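Local coordinates for putative pore-forming toxin (Bacteroides vulgatus ATCC 8482, PDB 3KOG), which is of unproven function but may be a pore-forming toxin, and is probably exported as a lipoprotein, at residues V183-Y194 with S210-S221. Numbering follows the deposited sequence. Where two conformers were deposited one is given.
Sequences VFVDYMKTTSVY and SFTVDSYNTIVS
Tyr194 lays its CB over one face of the Phe211 ring, 3.5 Å from CZ. Phe211 holds CG between its backbone N and carbonyl carbon (chi1 64°), which brings the ring back toward the other strand, beneath Tyr194 CB. The two rings are near parallel, at 15°, but slid apart with little overlap. The Tyr194 ring also meets Val213, CE1 to CG2 at 3.7 Å. On the other face of the sheet, Thr191 OG1 donates to Asp214 OD1 at 2.8 Å. It arrives on the syn side, 33° out of the carboxylate plane. Lys189 runs alongside the Tyr216 ring, with CG 3.7 Å from CE2. Its chain bends at chi3, and NZ makes a long salt bridge to Asp214 OD2, at 4.0 Å. A water bridges the pair, accepting from NZ and donating to OD2. Further along this face, Val185 CG1 packs tightly on Thr218 CG2, at 3.5 Å.

Between these two layers of side chains, the backbones pair in regular antiparallel register from Phe184–Ser221 to Tyr194–Phe211. Twelve N-H...O bonds hold them. Two waters link the strands on the Thr190 face: one bridges Thr190 OG1, Ser215 O and Asn217 OD1, and another links Thr190 O, Ser192 OG and Ser215 OG.

The two segments are the arms of a beta hairpin, strands 179-198 and 207-225, in a large mixed sheet. Strand 98-120 pairs with the first arm, where Ser107 OG and Ser105 OG are hydrogen-bonded to Thr190 OG1 and Ser192 OG. Strands 126-143 and 85-94 both pair with the second arm. Tyr216 OH is hydrogen-bonded to Glu139 OE2 of strand 126-143, and Ala87 O of strand 85-94 accepts from Asn217 ND2.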
loop_
_atom_site.group_PDB
_atom_site.type_symbol
_atom_site.label_atom_id
_atom_site.label_comp_id
_atom_site.label_asym_id
_atom_site.label_seq_id
_atom_site.Cartn_x
_atom_site.Cartn_y
_atom_site.Cartn_z
ATOM N N VAL A 183 18.424 -5.160 6.004
ATOM C CA VAL A 183 17.048 -4.775 5.691
ATOM C C VAL A 183 17.044 -3.665 4.644
ATOM O O VAL A 183 17.721 -2.688 4.791
ATOM C CB VAL A 183 16.305 -4.327 6.963
ATOM C CG1 VAL A 183 14.843 -3.964 6.636
ATOM C CG2 VAL A 183 16.357 -5.432 8.023
ATOM N N PHE A 184 16.215 -3.823 3.620
ATOM C CA PHE A 184 15.853 -2.736 2.707
ATOM C C PHE A 184 14.497 -2.135 3.059
ATOM O O PHE A 184 13.589 -2.829 3.490
ATOM C CB PHE A 184 15.813 -3.196 1.243
ATOM C CG PHE A 184 17.136 -3.551 0.662
ATOM C CD1 PHE A 184 17.679 -4.826 0.835
ATOM C CD2 PHE A 184 17.797 -2.650 -0.138
ATOM C CE1 PHE A 184 18.930 -5.159 0.242
ATOM C CE2 PHE A 184 19.032 -2.960 -0.693
ATOM C CZ PHE A 184 19.578 -4.230 -0.495
ATOM N N VAL A 185 14.394 -0.827 2.897
ATOM C CA VAL A 185 13.134 -0.110 2.938
ATOM C C VAL A 185 13.009 0.651 1.627
ATOM O O VAL A 185 13.872 1.468 1.290
ATOM C CB VAL A 185 13.061 0.847 4.139
ATOM C CG1 VAL A 185 11.740 1.628 4.129
ATOM C CG2 VAL A 185 13.250 0.058 5.449
ATOM N N ASP A 186 11.930 0.394 0.874
ATOM C CA ASP A 186 11.704 1.082 -0.355
ATOM C C ASP A 186 10.489 1.975 -0.228
ATOM O O ASP A 186 9.448 1.505 0.153
ATOM C CB ASP A 186 11.486 0.105 -1.490
ATOM C CG ASP A 186 12.774 -0.639 -1.882
ATOM O OD1 ASP A 186 13.103 -1.621 -1.222
ATOM O OD2 ASP A 186 13.446 -0.234 -2.841
ATOM N N TYR A 187 10.647 3.241 -0.599
ATOM C CA TYR A 187 9.558 4.166 -0.746
ATOM C C TYR A 187 9.140 4.176 -2.182
ATOM O O TYR A 187 9.922 4.445 -3.056
ATOM C CB TYR A 187 9.989 5.583 -0.337
ATOM C CG TYR A 187 10.398 5.778 1.092
ATOM C CD1 TYR A 187 10.026 4.901 2.080
ATOM C CD2 TYR A 187 11.107 6.917 1.459
ATOM C CE1 TYR A 187 10.373 5.107 3.373
ATOM C CE2 TYR A 187 11.459 7.134 2.765
ATOM C CZ TYR A 187 11.098 6.190 3.719
ATOM O OH TYR A 187 11.422 6.372 5.048
HETATM N N MSE A 188 7.875 3.858 -2.404
HETATM C CA MSE A 188 7.252 3.734 -3.696
HETATM C C MSE A 188 6.428 5.033 -3.948
HETATM O O MSE A 188 5.742 5.531 -3.030
HETATM C CB MSE A 188 6.274 2.539 -3.666
HETATM C CG MSE A 188 6.849 1.191 -3.150
HETATM SE SE MSE A 188 8.384 0.679 -4.195
HETATM C CE MSE A 188 7.613 0.719 -5.949
ATOM N N LYS A 189 6.585 5.599 -5.140
ATOM C CA LYS A 189 5.825 6.764 -5.607
ATOM C C LYS A 189 4.967 6.304 -6.767
ATOM O O LYS A 189 5.484 5.805 -7.753
ATOM C CB LYS A 189 6.749 7.880 -6.077
ATOM C CG LYS A 189 5.951 9.111 -6.581
ATOM C CD LYS A 189 6.838 10.269 -6.928
ATOM C CE LYS A 189 7.268 10.243 -8.357
ATOM N NZ LYS A 189 7.749 11.612 -8.768
ATOM N N THR A 190 3.649 6.391 -6.620
ATOM C CA THR A 190 2.734 5.928 -7.621
ATOM C C THR A 190 2.044 7.201 -8.207
ATOM O O THR A 190 1.488 7.987 -7.461
ATOM C CB THR A 190 1.723 4.952 -7.054
ATOM O OG1 THR A 190 2.349 3.749 -6.553
ATOM C CG2 THR A 190 0.668 4.574 -8.087
ATOM N N THR A 191 2.129 7.404 -9.516
ATOM C CA THR A 191 1.470 8.506 -10.223
ATOM C C THR A 191 0.232 7.936 -10.939
ATOM O O THR A 191 0.345 7.029 -11.767
ATOM C CB THR A 191 2.399 9.212 -11.230
ATOM O OG1 THR A 191 3.628 9.579 -10.550
ATOM C CG2 THR A 191 1.695 10.521 -11.866
ATOM N N SER A 192 -0.935 8.461 -10.568
ATOM C CA SER A 192 -2.222 7.997 -11.062
ATOM C C SER A 192 -3.054 9.148 -11.612
ATOM O O SER A 192 -3.114 10.213 -11.006
ATOM C CB SER A 192 -2.974 7.285 -9.937
ATOM O OG SER A 192 -2.228 6.183 -9.384
ATOM N N VAL A 193 -3.736 8.908 -12.713
ATOM C CA VAL A 193 -4.577 9.908 -13.362
ATOM C C VAL A 193 -6.000 9.418 -13.158
ATOM O O VAL A 193 -6.292 8.247 -13.419
ATOM C CB VAL A 193 -4.281 10.017 -14.878
ATOM C CG1 VAL A 193 -5.332 10.895 -15.593
ATOM C CG2 VAL A 193 -2.818 10.486 -15.138
ATOM N N TYR A 194 -6.860 10.311 -12.669
ATOM C CA TYR A 194 -8.245 10.038 -12.411
ATOM C C TYR A 194 -9.122 10.952 -13.249
ATOM O O TYR A 194 -8.796 12.125 -13.466
ATOM C CB TYR A 194 -8.617 10.297 -10.938
ATOM C CG TYR A 194 -7.967 9.389 -9.925
ATOM C CD1 TYR A 194 -6.694 9.639 -9.462
ATOM C CD2 TYR A 194 -8.585 8.188 -9.511
ATOM C CE1 TYR A 194 -6.090 8.776 -8.545
ATOM C CE2 TYR A 194 -7.949 7.344 -8.619
ATOM C CZ TYR A 194 -6.712 7.654 -8.153
ATOM O OH TYR A 194 -6.068 6.787 -7.263
ATOM N N SER A 210 -10.357 16.064 -14.627
ATOM C CA SER A 210 -9.228 15.121 -14.576
ATOM C C SER A 210 -8.179 15.662 -13.613
ATOM O O SER A 210 -7.921 16.854 -13.580
ATOM C CB SER A 210 -8.601 14.963 -15.958
ATOM O OG SER A 210 -7.506 14.096 -15.864
ATOM N N PHE A 211 -7.590 14.792 -12.831
ATOM C CA PHE A 211 -6.531 15.207 -11.904
ATOM C C PHE A 211 -5.530 14.081 -11.743
ATOM O O PHE A 211 -5.848 12.887 -12.023
ATOM C CB PHE A 211 -7.111 15.671 -10.571
ATOM C CG PHE A 211 -7.844 14.587 -9.791
ATOM C CD1 PHE A 211 -9.139 14.259 -10.106
ATOM C CD2 PHE A 211 -7.229 13.955 -8.748
ATOM C CE1 PHE A 211 -9.835 13.278 -9.404
ATOM C CE2 PHE A 211 -7.900 12.987 -8.019
ATOM C CZ PHE A 211 -9.213 12.657 -8.358
ATOM N N THR A 212 -4.305 14.462 -11.352
ATOM C CA THR A 212 -3.218 13.505 -11.225
ATOM C C THR A 212 -2.713 13.491 -9.788
ATOM O O THR A 212 -2.502 14.544 -9.181
ATOM C CB THR A 212 -2.070 13.851 -12.196
ATOM O OG1 THR A 212 -2.578 13.848 -13.547
ATOM C CG2 THR A 212 -0.906 12.824 -12.044
ATOM N N VAL A 213 -2.517 12.292 -9.266
ATOM C CA VAL A 213 -2.104 12.093 -7.880
ATOM C C VAL A 213 -0.768 11.354 -7.737
ATOM O O VAL A 213 -0.590 10.274 -8.318
ATOM C CB VAL A 213 -3.136 11.289 -7.144
ATOM C CG1 VAL A 213 -2.740 11.151 -5.663
ATOM C CG2 VAL A 213 -4.551 11.944 -7.341
ATOM N N ASP A 214 0.127 11.896 -6.916
ATOM C CA ASP A 214 1.265 11.119 -6.470
ATOM C C ASP A 214 0.959 10.560 -5.096
ATOM O O ASP A 214 0.608 11.294 -4.171
ATOM C CB ASP A 214 2.555 11.957 -6.370
ATOM C CG ASP A 214 3.225 12.209 -7.711
ATOM O OD1 ASP A 214 2.886 11.588 -8.759
ATOM O OD2 ASP A 214 4.179 12.997 -7.680
ATOM N N SER A 215 1.028 9.247 -4.976
ATOM C CA SER A 215 0.743 8.579 -3.720
ATOM C C SER A 215 1.963 7.720 -3.338
ATOM O O SER A 215 2.680 7.185 -4.203
ATOM C CB SER A 215 -0.522 7.698 -3.777
ATOM O OG SER A 215 -0.476 6.704 -4.755
ATOM N N TYR A 216 2.147 7.592 -2.036
ATOM C CA TYR A 216 3.357 7.027 -1.481
ATOM C C TYR A 216 3.033 5.912 -0.551
ATOM O O TYR A 216 2.084 6.005 0.189
ATOM C CB TYR A 216 4.148 8.083 -0.715
ATOM C CG TYR A 216 4.600 9.214 -1.592
ATOM C CD1 TYR A 216 3.760 10.300 -1.847
ATOM C CD2 TYR A 216 5.828 9.169 -2.218
ATOM C CE1 TYR A 216 4.132 11.294 -2.683
ATOM C CE2 TYR A 216 6.234 10.192 -3.053
ATOM C CZ TYR A 216 5.378 11.255 -3.268
ATOM O OH TYR A 216 5.750 12.261 -4.111
ATOM N N ASN A 217 3.820 4.839 -0.597
ATOM C CA ASN A 217 3.705 3.768 0.393
ATOM C C ASN A 217 5.062 3.070 0.556
ATOM O O ASN A 217 5.960 3.308 -0.227
ATOM C CB ASN A 217 2.598 2.762 0.045
ATOM C CG ASN A 217 2.914 1.897 -1.153
ATOM O OD1 ASN A 217 3.135 2.391 -2.246
ATOM N ND2 ASN A 217 2.932 0.581 -0.946
ATOM N N THR A 218 5.169 2.216 1.546
ATOM C CA THR A 218 6.478 1.688 1.936
ATOM C C THR A 218 6.455 0.161 1.931
ATOM O O THR A 218 5.468 -0.450 2.401
ATOM C CB THR A 218 6.870 2.232 3.268
ATOM O OG1 THR A 218 6.889 3.674 3.248
ATOM C CG2 THR A 218 8.270 1.724 3.727
ATOM N N ILE A 219 7.500 -0.420 1.312
ATOM C CA ILE A 219 7.774 -1.861 1.353
ATOM C C ILE A 219 9.099 -2.148 2.115
ATOM O O ILE A 219 10.130 -1.491 1.853
ATOM C CB ILE A 219 7.779 -2.426 -0.044
ATOM C CG1 ILE A 219 6.353 -2.345 -0.660
ATOM C CG2 ILE A 219 8.244 -3.890 -0.052
ATOM C CD1 ILE A 219 6.339 -2.703 -2.162
ATOM N N VAL A 220 9.055 -3.075 3.065
ATOM C CA VAL A 220 10.222 -3.451 3.875
ATOM C C VAL A 220 10.623 -4.881 3.438
ATOM O O VAL A 220 9.761 -5.780 3.328
ATOM C CB VAL A 220 9.861 -3.455 5.388
ATOM C CG1 VAL A 220 11.120 -3.796 6.273
ATOM C CG2 VAL A 220 9.310 -2.131 5.783
ATOM N N SER A 221 11.917 -5.107 3.239
ATOM C CA SER A 221 12.413 -6.349 2.631
ATOM C C SER A 221 13.614 -6.826 3.446
ATOM O O SER A 221 14.727 -6.361 3.197
ATOM C CB SER A 221 12.826 -6.076 1.221
ATOM O OG SER A 221 11.754 -5.568 0.449
HETATM O O HOH W 1 12.090 -3.050 0.560
HETATM O O HOH W 2 5.656 13.299 -9.932
HETATM O O HOH W 3 2.639 4.411 -3.948
HETATM O O HOH W 4 -1.462 7.637 -7.182
HETATM O O HOH W 5 3.295 1.199 -4.984
#